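Local coordinates for protein uncharacterized RNA methyltransferase pyrab10780 (Pyrococcus abyssi, PDB 2JJQ) that methylates carbon 5 of the uridine at position 54 of tRNA, using S-adenosyl-L-methionine as methyl donor, at residues 245-259 and 265-279. Sequence-based numbering, arbitrary orientation.
Sequences IERFWGKEFIRERLD and IHPNSFFQTNSYQAV. With SAH (S-adenosyl-L-homocysteine), chain B.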
ATOM      1  N   ILE A 245      -1.664 -16.797 -13.921  1.00 16.21           N
ATOM      2  CA  ILE A 245      -2.139 -16.145 -15.097  1.00 15.86           C
ATOM      3  C   ILE A 245      -2.637 -17.191 -16.102  1.00 16.17           C
ATOM      4  O   ILE A 245      -1.868 -18.051 -16.537  1.00 16.94           O
ATOM      5  CB  ILE A 245      -0.991 -15.343 -15.745  1.00 15.64           C
ATOM      6  CG1 ILE A 245      -0.501 -14.265 -14.750  1.00 17.01           C
ATOM      7  CG2 ILE A 245      -1.439 -14.784 -17.089  1.00 18.08           C
ATOM      8  CD1 ILE A 245      -1.598 -13.298 -14.287  1.00 18.29           C
ATOM      9  N   GLU A 246      -3.902 -17.088 -16.464  1.00 16.40           N
ATOM     10  CA  GLU A 246      -4.493 -17.994 -17.418  1.00 17.53           C
ATOM     11  C   GLU A 246      -4.621 -17.367 -18.809  1.00 16.22           C
ATOM     12  O   GLU A 246      -4.361 -18.031 -19.830  1.00 17.88           O
ATOM     13  CB  GLU A 246      -5.826 -18.463 -16.870  1.00 18.52           C
ATOM     14  CG  GLU A 246      -6.603 -19.425 -17.747  1.00 24.02           C
ATOM     15  CD  GLU A 246      -5.956 -20.799 -17.865  1.00 29.06           C
ATOM     16  OE1 GLU A 246      -5.076 -21.125 -17.047  1.00 27.70           O
ATOM     17  OE2 GLU A 246      -6.359 -21.541 -18.791  1.00 32.42           O
ATOM     18  N   ARG A 247      -5.102 -16.133 -18.873  1.00 15.34           N
ATOM     19  CA  ARG A 247      -5.277 -15.464 -20.183  1.00 15.01           C
ATOM     20  C   ARG A 247      -5.367 -13.982 -19.928  1.00 15.20           C
ATOM     21  O   ARG A 247      -5.819 -13.571 -18.845  1.00 13.45           O
ATOM     22  CB  ARG A 247      -6.606 -15.962 -20.822  1.00 13.74           C
ATOM     23  CG  ARG A 247      -6.782 -15.495 -22.313  1.00 16.85           C
ATOM     24  CD  ARG A 247      -7.713 -16.513 -23.034  1.00 16.72           C
ATOM     25  NE  ARG A 247      -7.999 -16.035 -24.398  1.00 20.71           N
ATOM     26  CZ  ARG A 247      -8.808 -16.688 -25.235  1.00 19.83           C
ATOM     27  NH1 ARG A 247      -9.380 -17.827 -24.837  1.00 15.97           N
ATOM     28  NH2 ARG A 247      -9.038 -16.212 -26.439  1.00 21.19           N
ATOM     29  N   PHE A 248      -4.927 -13.193 -20.907  1.00 14.04           N
ATOM     30  CA  PHE A 248      -5.243 -11.779 -20.946  1.00 14.37           C
ATOM     31  C   PHE A 248      -5.694 -11.389 -22.346  1.00 14.09           C
ATOM     32  O   PHE A 248      -5.358 -12.076 -23.330  1.00 15.06           O
ATOM     33  CB  PHE A 248      -4.007 -10.936 -20.465  1.00 12.88           C
ATOM     34  CG  PHE A 248      -2.810 -10.955 -21.424  1.00 14.26           C
ATOM     35  CD1 PHE A 248      -1.766 -11.872 -21.251  1.00 14.05           C
ATOM     36  CD2 PHE A 248      -2.729 -10.042 -22.450  1.00 15.07           C
ATOM     37  CE1 PHE A 248      -0.654 -11.885 -22.140  1.00 13.29           C
ATOM     38  CE2 PHE A 248      -1.610 -10.009 -23.317  1.00 11.86           C
ATOM     39  CZ  PHE A 248      -0.582 -10.964 -23.142  1.00 12.45           C
ATOM     40  N   TRP A 249      -6.469 -10.320 -22.415  1.00 13.31           N
ATOM     41  CA  TRP A 249      -6.976  -9.698 -23.619  1.00 13.42           C
ATOM     42  C   TRP A 249      -6.504  -8.238 -23.548  1.00 14.14           C
ATOM     43  O   TRP A 249      -6.509  -7.608 -22.456  1.00 15.60           O
ATOM     44  CB  TRP A 249      -8.525  -9.755 -23.665  1.00 13.39           C
ATOM     45  CG  TRP A 249      -9.126 -11.151 -23.731  1.00 15.54           C
ATOM     46  CD1 TRP A 249      -9.642 -11.764 -24.843  1.00 18.61           C
ATOM     47  CD2 TRP A 249      -9.352 -12.066 -22.628  1.00 17.62           C
ATOM     48  NE1 TRP A 249     -10.117 -13.013 -24.516  1.00 18.21           N
ATOM     49  CE2 TRP A 249      -9.970 -13.217 -23.163  1.00 18.09           C
ATOM     50  CE3 TRP A 249      -9.125 -11.998 -21.241  1.00 15.57           C
ATOM     51  CZ2 TRP A 249     -10.342 -14.315 -22.376  1.00 18.14           C
ATOM     52  CZ3 TRP A 249      -9.459 -13.137 -20.442  1.00 17.57           C
ATOM     53  CH2 TRP A 249     -10.075 -14.265 -21.023  1.00 19.12           C
ATOM     54  N   GLY A 250      -6.054  -7.698 -24.668  1.00 13.84           N
ATOM     55  CA  GLY A 250      -5.543  -6.327 -24.686  1.00 13.15           C
ATOM     56  C   GLY A 250      -4.101  -6.329 -24.235  1.00 14.57           C
ATOM     57  O   GLY A 250      -3.343  -7.236 -24.575  1.00 15.12           O
ATOM     58  N   LYS A 251      -3.701  -5.306 -23.477  1.00 14.26           N
ATOM     59  CA  LYS A 251      -2.289  -5.129 -23.161  1.00 15.43           C
ATOM     60  C   LYS A 251      -1.805  -6.122 -22.112  1.00 13.82           C
ATOM     61  O   LYS A 251      -2.520  -6.427 -21.144  1.00 13.85           O
ATOM     62  CB  LYS A 251      -2.033  -3.705 -22.635  1.00 16.08           C
ATOM     63  CG  LYS A 251      -2.291  -2.608 -23.633  1.00 19.14           C
ATOM     64  CD  LYS A 251      -1.976  -1.224 -23.061  1.00 25.59           C
ATOM     65  CE  LYS A 251      -2.853  -0.143 -23.750  1.00 30.01           C
ATOM     66  NZ  LYS A 251      -2.128   1.121 -24.106  1.00 33.64           N
ATOM     67  N   GLU A 252      -0.612  -6.657 -22.320  1.00 12.91           N
ATOM     68  CA  GLU A 252      -0.058  -7.551 -21.327  1.00 13.46           C
ATOM     69  C   GLU A 252       0.210  -6.755 -20.025  1.00 14.16           C
ATOM     70  O   GLU A 252       0.078  -7.280 -18.926  1.00 13.02           O
ATOM     71  CB  GLU A 252       1.234  -8.161 -21.821  1.00 15.05           C
ATOM     72  CG  GLU A 252       1.777  -9.218 -20.902  1.00 15.34           C
ATOM     73  CD  GLU A 252       3.079  -9.787 -21.376  1.00 19.73           C
ATOM     74  OE1 GLU A 252       3.703  -9.187 -22.257  1.00 17.89           O
ATOM     75  OE2 GLU A 252       3.506 -10.838 -20.816  1.00 23.62           O
ATOM     76  N   PHE A 253       0.597  -5.494 -20.164  1.00 13.84           N
ATOM     77  CA  PHE A 253       0.865  -4.672 -18.947  1.00 13.92           C
ATOM     78  C   PHE A 253       0.205  -3.328 -19.142  1.00 14.58           C
ATOM     79  O   PHE A 253       0.182  -2.813 -20.277  1.00 15.77           O
ATOM     80  CB  PHE A 253       2.359  -4.380 -18.729  1.00 13.79           C
ATOM     81  CG  PHE A 253       3.223  -5.562 -18.660  1.00 13.74           C
ATOM     82  CD1 PHE A 253       3.433  -6.197 -17.460  1.00 11.88           C
ATOM     83  CD2 PHE A 253       3.854  -6.041 -19.804  1.00 15.74           C
ATOM     84  CE1 PHE A 253       4.295  -7.338 -17.374  1.00 12.46           C
ATOM     85  CE2 PHE A 253       4.706  -7.160 -19.715  1.00 15.56           C
ATOM     86  CZ  PHE A 253       4.918  -7.782 -18.529  1.00 14.91           C
ATOM     87  N   ILE A 254      -0.344  -2.734 -18.083  1.00 13.43           N
ATOM     88  CA  ILE A 254      -0.572  -1.287 -18.191  1.00 13.27           C
ATOM     89  C   ILE A 254       0.611  -0.514 -17.598  1.00 13.51           C
ATOM     90  O   ILE A 254       1.543  -1.113 -17.036  1.00 13.36           O
ATOM     91  CB  ILE A 254      -1.895  -0.831 -17.530  1.00 13.54           C
ATOM     92  CG1 ILE A 254      -1.867  -1.132 -16.019  1.00 13.95           C
ATOM     93  CG2 ILE A 254      -3.107  -1.555 -18.289  1.00 11.62           C
ATOM     94  CD1 ILE A 254      -3.054  -0.460 -15.227  1.00 17.60           C
ATOM     95  N   ARG A 255       0.564   0.801 -17.734  1.00 13.71           N
ATOM     96  CA  ARG A 255       1.636   1.605 -17.168  1.00 14.67           C
ATOM     97  C   ARG A 255       1.119   2.658 -16.213  1.00 13.45           C
ATOM     98  O   ARG A 255       0.028   3.238 -16.387  1.00 13.37           O
ATOM     99  CB  ARG A 255       2.403   2.367 -18.245  1.00 14.60           C
ATOM    100  CG  ARG A 255       3.261   1.509 -19.135  1.00 18.21           C
ATOM    101  CD  ARG A 255       3.835   2.359 -20.280  1.00 23.32           C
ATOM    102  NE  ARG A 255       4.521   1.457 -21.240  1.00 31.23           N
ATOM    103  CZ  ARG A 255       5.661   1.754 -21.888  1.00 33.39           C
ATOM    104  NH1 ARG A 255       6.283   2.923 -21.701  1.00 33.40           N
ATOM    105  NH2 ARG A 255       6.192   0.881 -22.730  1.00 31.61           N
ATOM    106  N   GLU A 256       1.946   2.932 -15.222  1.00 12.40           N
ATOM    107  CA  GLU A 256       1.751   4.148 -14.417  1.00 12.30           C
ATOM    108  C   GLU A 256       2.963   5.011 -14.740  1.00 12.06           C
ATOM    109  O   GLU A 256       4.041   4.510 -15.077  1.00 13.06           O
ATOM    110  CB  GLU A 256       1.745   3.851 -12.907  1.00 11.37           C
ATOM    111  CG  GLU A 256       1.615   5.123 -12.017  1.00 12.72           C
ATOM    112  CD  GLU A 256       0.306   5.868 -12.311  1.00 13.25           C
ATOM    113  OE1 GLU A 256      -0.647   5.697 -11.525  1.00 14.32           O
ATOM    114  OE2 GLU A 256       0.235   6.572 -13.347  1.00 12.53           O
ATOM    115  N   ARG A 257       2.784   6.316 -14.649  1.00 13.13           N
ATOM    116  CA  ARG A 257       3.897   7.200 -14.933  1.00 13.01           C
ATOM    117  C   ARG A 257       4.118   8.156 -13.781  1.00 13.05           C
ATOM    118  O   ARG A 257       3.163   8.850 -13.359  1.00 12.51           O
ATOM    119  CB  ARG A 257       3.601   7.988 -16.230  1.00 14.10           C
ATOM    120  CG  ARG A 257       4.594   9.083 -16.481  1.00 17.66           C
ATOM    121  CD  ARG A 257       4.391   9.662 -17.890  1.00 25.70           C
ATOM    122  NE  ARG A 257       5.182   8.878 -18.815  1.00 33.95           N
ATOM    123  CZ  ARG A 257       6.216   9.394 -19.479  1.00 37.85           C
ATOM    124  NH1 ARG A 257       6.495  10.691 -19.344  1.00 38.76           N
ATOM    125  NH2 ARG A 257       6.945   8.643 -20.286  1.00 37.57           N
ATOM    126  N   LEU A 258       5.350   8.171 -13.240  1.00 11.98           N
ATOM    127  CA  LEU A 258       5.733   9.169 -12.211  1.00 11.41           C
ATOM    128  C   LEU A 258       6.669  10.173 -12.839  1.00 12.32           C
ATOM    129  O   LEU A 258       7.798   9.840 -13.187  1.00 11.91           O
ATOM    130  CB  LEU A 258       6.463   8.459 -11.052  1.00 11.03           C
ATOM    131  CG  LEU A 258       5.669   7.258 -10.446  1.00  9.98           C
ATOM    132  CD1 LEU A 258       6.452   6.832  -9.139  1.00 13.14           C
ATOM    133  CD2 LEU A 258       4.233   7.634 -10.124  1.00 13.21           C
ATOM    134  N   ASP A 259       6.182  11.400 -13.001  1.00 13.45           N
ATOM    135  CA  ASP A 259       6.903  12.416 -13.778  1.00 14.08           C
ATOM    136  C   ASP A 259       7.166  11.886 -15.214  1.00 15.24           C
ATOM    137  O   ASP A 259       6.207  11.703 -16.013  1.00 16.29           O
ATOM    138  CB  ASP A 259       8.155  12.866 -13.032  1.00 13.40           C
ATOM    139  CG  ASP A 259       7.833  13.706 -11.797  1.00 15.77           C
ATOM    140  OD1 ASP A 259       6.750  14.353 -11.744  1.00 17.43           O
ATOM    141  OD2 ASP A 259       8.657  13.733 -10.858  1.00 16.51           O
ATOM    142  N   ILE A 265       2.728  -2.377 -14.984  1.00 11.81           N
ATOM    143  CA  ILE A 265       1.891  -2.933 -13.946  1.00 13.91           C
ATOM    144  C   ILE A 265       1.402  -4.288 -14.479  1.00 13.24           C
ATOM    145  O   ILE A 265       0.841  -4.349 -15.568  1.00 11.81           O
ATOM    146  CB  ILE A 265       0.632  -2.018 -13.656  1.00 13.58           C
ATOM    147  CG1 ILE A 265       1.014  -0.627 -13.107  1.00 16.07           C
ATOM    148  CG2 ILE A 265      -0.265  -2.696 -12.629  1.00 15.78           C
ATOM    149  CD1 ILE A 265       2.046  -0.722 -12.092  1.00 21.15           C
ATOM    150  N   HIS A 266       1.575  -5.329 -13.675  1.00 14.38           N
ATOM    151  CA  HIS A 266       1.125  -6.677 -13.948  1.00 14.50           C
ATOM    152  C   HIS A 266       0.181  -7.103 -12.803  1.00 14.77           C
ATOM    153  O   HIS A 266       0.306  -6.634 -11.688  1.00 14.88           O
ATOM    154  CB  HIS A 266       2.384  -7.558 -13.999  1.00 14.19           C
ATOM    155  CG  HIS A 266       2.122  -9.007 -14.289  1.00 14.69           C
ATOM    156  ND1 HIS A 266       1.775  -9.906 -13.308  1.00 16.61           N
ATOM    157  CD2 HIS A 266       2.154  -9.704 -15.444  1.00 18.44           C
ATOM    158  CE1 HIS A 266       1.603 -11.101 -13.841  1.00 18.35           C
ATOM    159  NE2 HIS A 266       1.838 -11.007 -15.139  1.00 16.91           N
ATOM    160  N   PRO A 267      -0.756  -8.016 -13.063  1.00 16.02           N
ATOM    161  CA  PRO A 267      -1.684  -8.341 -11.995  1.00 16.65           C
ATOM    162  C   PRO A 267      -0.984  -8.788 -10.761  1.00 17.82           C
ATOM    163  O   PRO A 267      -1.485  -8.496  -9.677  1.00 20.35           O
ATOM    164  CB  PRO A 267      -2.468  -9.527 -12.535  1.00 16.09           C
ATOM    165  CG  PRO A 267      -2.389  -9.394 -13.959  1.00 18.48           C
ATOM    166  CD  PRO A 267      -1.067  -8.741 -14.304  1.00 15.85           C
ATOM    167  N   ASN A 268       0.179  -9.441 -10.911  1.00 17.26           N
ATOM    168  CA  ASN A 268       0.880 -10.066  -9.801  1.00 18.87           C
ATOM    169  C   ASN A 268       2.104  -9.298  -9.250  1.00 19.38           C
ATOM    170  O   ASN A 268       2.881  -9.864  -8.503  1.00 21.51           O
ATOM    171  CB  ASN A 268       1.253 -11.515 -10.152  1.00 19.07           C
ATOM    172  CG  ASN A 268       0.034 -12.399 -10.241  1.00 20.28           C
ATOM    173  OD1 ASN A 268      -1.047 -11.981  -9.859  1.00 21.44           O
ATOM    174  ND2 ASN A 268       0.184 -13.583 -10.775  1.00 25.15           N
ATOM    175  N   SER A 269       2.303  -8.059  -9.686  1.00 18.29           N
ATOM    176  CA  SER A 269       3.484  -7.290  -9.261  1.00 17.58           C
ATOM    177  C   SER A 269       3.013  -6.177  -8.314  1.00 16.06           C
ATOM    178  O   SER A 269       1.900  -5.655  -8.448  1.00 17.11           O
ATOM    179  CB  SER A 269       4.236  -6.668 -10.491  1.00 15.88           C
ATOM    180  OG  SER A 269       3.342  -5.792 -11.176  1.00 21.16           O
ATOM    181  N   PHE A 270       3.859  -5.806  -7.352  1.00 16.05           N
ATOM    182  CA  PHE A 270       3.475  -4.751  -6.363  1.00 15.43           C
ATOM    183  C   PHE A 270       3.852  -3.394  -6.953  1.00 15.24           C
ATOM    184  O   PHE A 270       4.875  -3.285  -7.612  1.00 14.71           O
ATOM    185  CB  PHE A 270       4.189  -4.950  -5.026  1.00 18.62           C
ATOM    186  CG  PHE A 270       4.057  -3.766  -4.100  1.00 19.68           C
ATOM    187  CD1 PHE A 270       2.905  -3.593  -3.349  1.00 25.26           C
ATOM    188  CD2 PHE A 270       5.025  -2.763  -4.080  1.00 24.08           C
ATOM    189  CE1 PHE A 270       2.764  -2.477  -2.530  1.00 23.23           C
ATOM    190  CE2 PHE A 270       4.883  -1.649  -3.255  1.00 22.28           C
ATOM    191  CZ  PHE A 270       3.775  -1.509  -2.491  1.00 23.66           C
ATOM    192  N   PHE A 271       3.027  -2.374  -6.733  1.00 13.43           N
ATOM    193  CA  PHE A 271       3.405  -0.988  -7.068  1.00 13.94           C
ATOM    194  C   PHE A 271       2.800  -0.084  -5.941  1.00 15.22           C
ATOM    195  O   PHE A 271       1.716  -0.405  -5.390  1.00 13.49           O
ATOM    196  CB  PHE A 271       2.842  -0.555  -8.443  1.00 14.58           C
ATOM    197  CG  PHE A 271       3.429   0.772  -8.919  1.00 16.25           C
ATOM    198  CD1 PHE A 271       4.744   0.834  -9.340  1.00 18.86           C
ATOM    199  CD2 PHE A 271       2.679   1.942  -8.865  1.00 17.20           C
ATOM    200  CE1 PHE A 271       5.321   2.060  -9.737  1.00 19.10           C
ATOM    201  CE2 PHE A 271       3.257   3.182  -9.276  1.00 18.73           C
ATOM    202  CZ  PHE A 271       4.574   3.217  -9.692  1.00 19.74           C
ATOM    203  N   GLN A 272       3.533   0.965  -5.541  1.00 12.80           N
ATOM    204  CA  GLN A 272       3.001   1.837  -4.522  1.00 13.78           C
ATOM    205  C   GLN A 272       1.503   2.125  -4.843  1.00 13.14           C
ATOM    206  O   GLN A 272       1.156   2.423  -6.001  1.00 14.36           O
ATOM    207  CB  GLN A 272       3.767   3.169  -4.515  1.00 14.28           C
ATOM    208  CG  GLN A 272       5.287   3.005  -4.465  1.00 18.47           C
ATOM    209  CD  GLN A 272       5.665   2.657  -3.074  1.00 25.07           C
ATOM    210  OE1 GLN A 272       4.910   2.947  -2.139  1.00 28.86           O
ATOM    211  NE2 GLN A 272       6.813   2.002  -2.904  1.00 25.53           N
ATOM    212  N   THR A 273       0.639   2.088  -3.822  1.00 13.50           N
ATOM    213  CA  THR A 273      -0.811   2.147  -4.060  1.00 14.47           C
ATOM    214  C   THR A 273      -1.377   3.552  -4.226  1.00 13.61           C
ATOM    215  O   THR A 273      -2.508   3.686  -4.660  1.00 13.68           O
ATOM    216  CB  THR A 273      -1.589   1.448  -2.962  1.00 16.33           C
ATOM    217  OG1 THR A 273      -1.212   2.013  -1.696  1.00 15.10           O
ATOM    218  CG2 THR A 273      -1.228  -0.045  -2.945  1.00 18.03           C
ATOM    219  N   ASN A 274      -0.628   4.572  -3.829  1.00 12.15           N
ATOM    220  CA  ASN A 274      -1.103   5.949  -3.952  1.00 12.57           C
ATOM    221  C   ASN A 274      -0.244   6.637  -5.003  1.00 12.21           C
ATOM    222  O   ASN A 274       0.872   7.049  -4.751  1.00 10.62           O
ATOM    223  CB  ASN A 274      -1.071   6.623  -2.576  1.00 12.39           C
ATOM    224  CG  ASN A 274      -1.476   8.087  -2.617  1.00 13.78           C
ATOM    225  OD1 ASN A 274      -1.472   8.740  -3.676  1.00 12.02           O
ATOM    226  ND2 ASN A 274      -1.740   8.637  -1.430  1.00 11.67           N
ATOM    227  N   SER A 275      -0.764   6.720  -6.212  1.00 11.36           N
ATOM    228  CA  SER A 275       0.115   7.186  -7.293  1.00 12.81           C
ATOM    229  C   SER A 275       0.535   8.623  -7.044  1.00 12.96           C
ATOM    230  O   SER A 275       1.651   9.021  -7.419  1.00 12.73           O
ATOM    231  CB  SER A 275      -0.577   7.073  -8.655  1.00 13.64           C
ATOM    232  OG  SER A 275      -0.801   5.695  -8.951  1.00 13.10           O
ATOM    233  N   TYR A 276      -0.347   9.414  -6.420  1.00 12.83           N
ATOM    234  CA  TYR A 276      -0.086  10.876  -6.321  1.00 13.94           C
ATOM    235  C   TYR A 276       1.034  11.149  -5.381  1.00 14.55           C
ATOM    236  O   TYR A 276       1.974  11.896  -5.694  1.00 14.03           O
ATOM    237  CB  TYR A 276      -1.343  11.608  -5.885  1.00 14.18           C
ATOM    238  CG  TYR A 276      -2.346  11.624  -7.022  1.00 17.63           C
ATOM    239  CD1 TYR A 276      -2.288  12.607  -8.001  1.00 21.39           C
ATOM    240  CD2 TYR A 276      -3.287  10.597  -7.166  1.00 18.89           C
ATOM    241  CE1 TYR A 276      -3.188  12.604  -9.090  1.00 22.57           C
ATOM    242  CE2 TYR A 276      -4.190  10.599  -8.240  1.00 21.75           C
ATOM    243  CZ  TYR A 276      -4.119  11.595  -9.191  1.00 23.84           C
ATOM    244  OH  TYR A 276      -5.025  11.623 -10.244  1.00 26.31           O
ATOM    245  N   GLN A 277       0.978  10.471  -4.243  1.00 14.20           N
ATOM    246  CA  GLN A 277       2.082  10.591  -3.265  1.00 13.93           C
ATOM    247  C   GLN A 277       3.308   9.881  -3.744  1.00 12.67           C
ATOM    248  O   GLN A 277       4.411  10.215  -3.313  1.00 11.87           O
ATOM    249  CB  GLN A 277       1.778   9.862  -2.015  1.00 17.34           C
ATOM    250  CG  GLN A 277       1.290  10.596  -0.920  1.00 22.46           C
ATOM    251  CD  GLN A 277       2.076  11.828  -0.401  1.00 16.63           C
ATOM    252  OE1 GLN A 277       2.992  12.444  -1.012  1.00 16.98           O
ATOM    253  NE2 GLN A 277       1.573  12.256   0.722  1.00 14.61           N
ATOM    254  N   ALA A 278       3.132   8.833  -4.558  1.00 11.67           N
ATOM    255  CA  ALA A 278       4.299   8.098  -5.054  1.00 11.54           C
ATOM    256  C   ALA A 278       5.201   9.088  -5.793  1.00 10.74           C
ATOM    257  O   ALA A 278       6.405   8.917  -5.808  1.00 10.27           O
ATOM    258  CB  ALA A 278       3.849   6.984  -5.970  1.00 12.11           C
ATOM    259  N   VAL A 279       4.600  10.064  -6.476  1.00 11.20           N
ATOM    260  CA  VAL A 279       5.376  11.071  -7.215  1.00 10.09           C
ATOM    261  C   VAL A 279       6.234  11.821  -6.177  1.00 11.06           C
ATOM    262  O   VAL A 279       7.439  12.027  -6.393  1.00 10.62           O
ATOM    263  CB  VAL A 279       4.476  12.026  -8.012  1.00 12.08           C
ATOM    264  CG1 VAL A 279       5.292  13.189  -8.580  1.00 13.00           C
ATOM    265  CG2 VAL A 279       3.775  11.229  -9.159  1.00 10.49           C
TER
HETATM  266  N   SAH B1406      11.174  -0.249  -2.833  1.00 21.75           N
HETATM  267  CA  SAH B1406      10.102  -1.202  -3.272  1.00 23.85           C
HETATM  268  CB  SAH B1406       9.291  -1.707  -2.080  1.00 22.33           C
HETATM  269  CG  SAH B1406      10.104  -2.553  -1.126  1.00 22.54           C
HETATM  270  SD  SAH B1406       8.943  -3.598  -0.230  1.00 23.82           S
HETATM  271  C   SAH B1406       9.159  -0.453  -4.184  1.00 25.26           C
HETATM  272  O   SAH B1406       8.274  -1.010  -4.853  1.00 26.29           O
HETATM  273  OXT SAH B1406       9.254   0.764  -4.242  1.00 26.66           O
HETATM  274  C5' SAH B1406      10.138  -4.612   0.604  1.00 19.92           C
HETATM  275  C4' SAH B1406      10.853  -5.530  -0.404  1.00 18.67           C
HETATM  276  O4' SAH B1406      11.714  -6.491   0.263  1.00 18.29           O
HETATM  277  C3' SAH B1406       9.915  -6.370  -1.270  1.00 19.19           C
HETATM  278  O3' SAH B1406      10.114  -6.005  -2.650  1.00 18.55           O
HETATM  279  C2' SAH B1406      10.317  -7.835  -0.964  1.00 18.26           C
HETATM  280  O2' SAH B1406      10.293  -8.731  -2.079  1.00 15.10           O
HETATM  281  C1' SAH B1406      11.738  -7.713  -0.498  1.00 17.31           C
HETATM  282  N9  SAH B1406      12.216  -8.631   0.530  1.00 19.79           N
HETATM  283  C8  SAH B1406      11.526  -9.154   1.572  1.00 18.96           C
HETATM  284  N7  SAH B1406      12.383  -9.858   2.359  1.00 20.01           N
HETATM  285  C5  SAH B1406      13.617  -9.752   1.841  1.00 20.24           C
HETATM  286  C6  SAH B1406      14.972 -10.237   2.176  1.00 21.71           C
HETATM  287  N6  SAH B1406      15.110 -11.010   3.281  1.00 23.21           N
HETATM  288  N1  SAH B1406      15.998  -9.879   1.336  1.00 20.51           N
HETATM  289  C2  SAH B1406      15.816  -9.110   0.240  1.00 22.22           C
HETATM  290  N3  SAH B1406      14.605  -8.658  -0.116  1.00 16.59           N
HETATM  291  C4  SAH B1406      13.514  -8.933   0.637  1.00 20.62           C
HETATM  292  O   HOH W   1       1.189 -11.793 -18.389  1.00 20.48           O
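E256 and S275 join strand 254-258 to the first turn of helix 275-288: the serine hydroxyl donates to E256 OE1, with OG 2.6 Å away and 30° out of the carboxylate plane on its anti side. E256 places CG opposite the backbone N (chi1 177°) and then bends at chi2, which lays its aliphatic part against the F271 ring, CG to CE2 3.7 Å, and carries the acid on to the serine. K201 N also donates to OE1 and R257 N to OE2, so this buried carboxylate is held at both oxygens. Beside it the packing is tight and apolar. The branched end of L258 reaches F271 and A278 through CD1, while CD2 of L258 lies 3.8 Å from CG2 of V279; alanine's small methyl is consistent with the helix's close approach. I254 and I265 form an antiparallel hydrogen-bonded pair, with I265 N 2.7 Å from I254 O, and their beta-branched side chains pack together.

The other end is looser and partly open to solvent. I245 of strand 244-250 meets H266, P267 and the N268 amide. H266 lies obliquely against F253, ring planes 49° apart, while N268 N donates to its ND1 (2.9 Å), helping to set the imidazole's rotation within the type I turn H266-S269; a water weakly links NE2 to E252 OE2.

Between turn and helix, Q272 donates from NE2 to the S-adenosylhomocysteine carboxylate, OXT 3.0 Å away. Multiple donors around E256 should favour its ionised form.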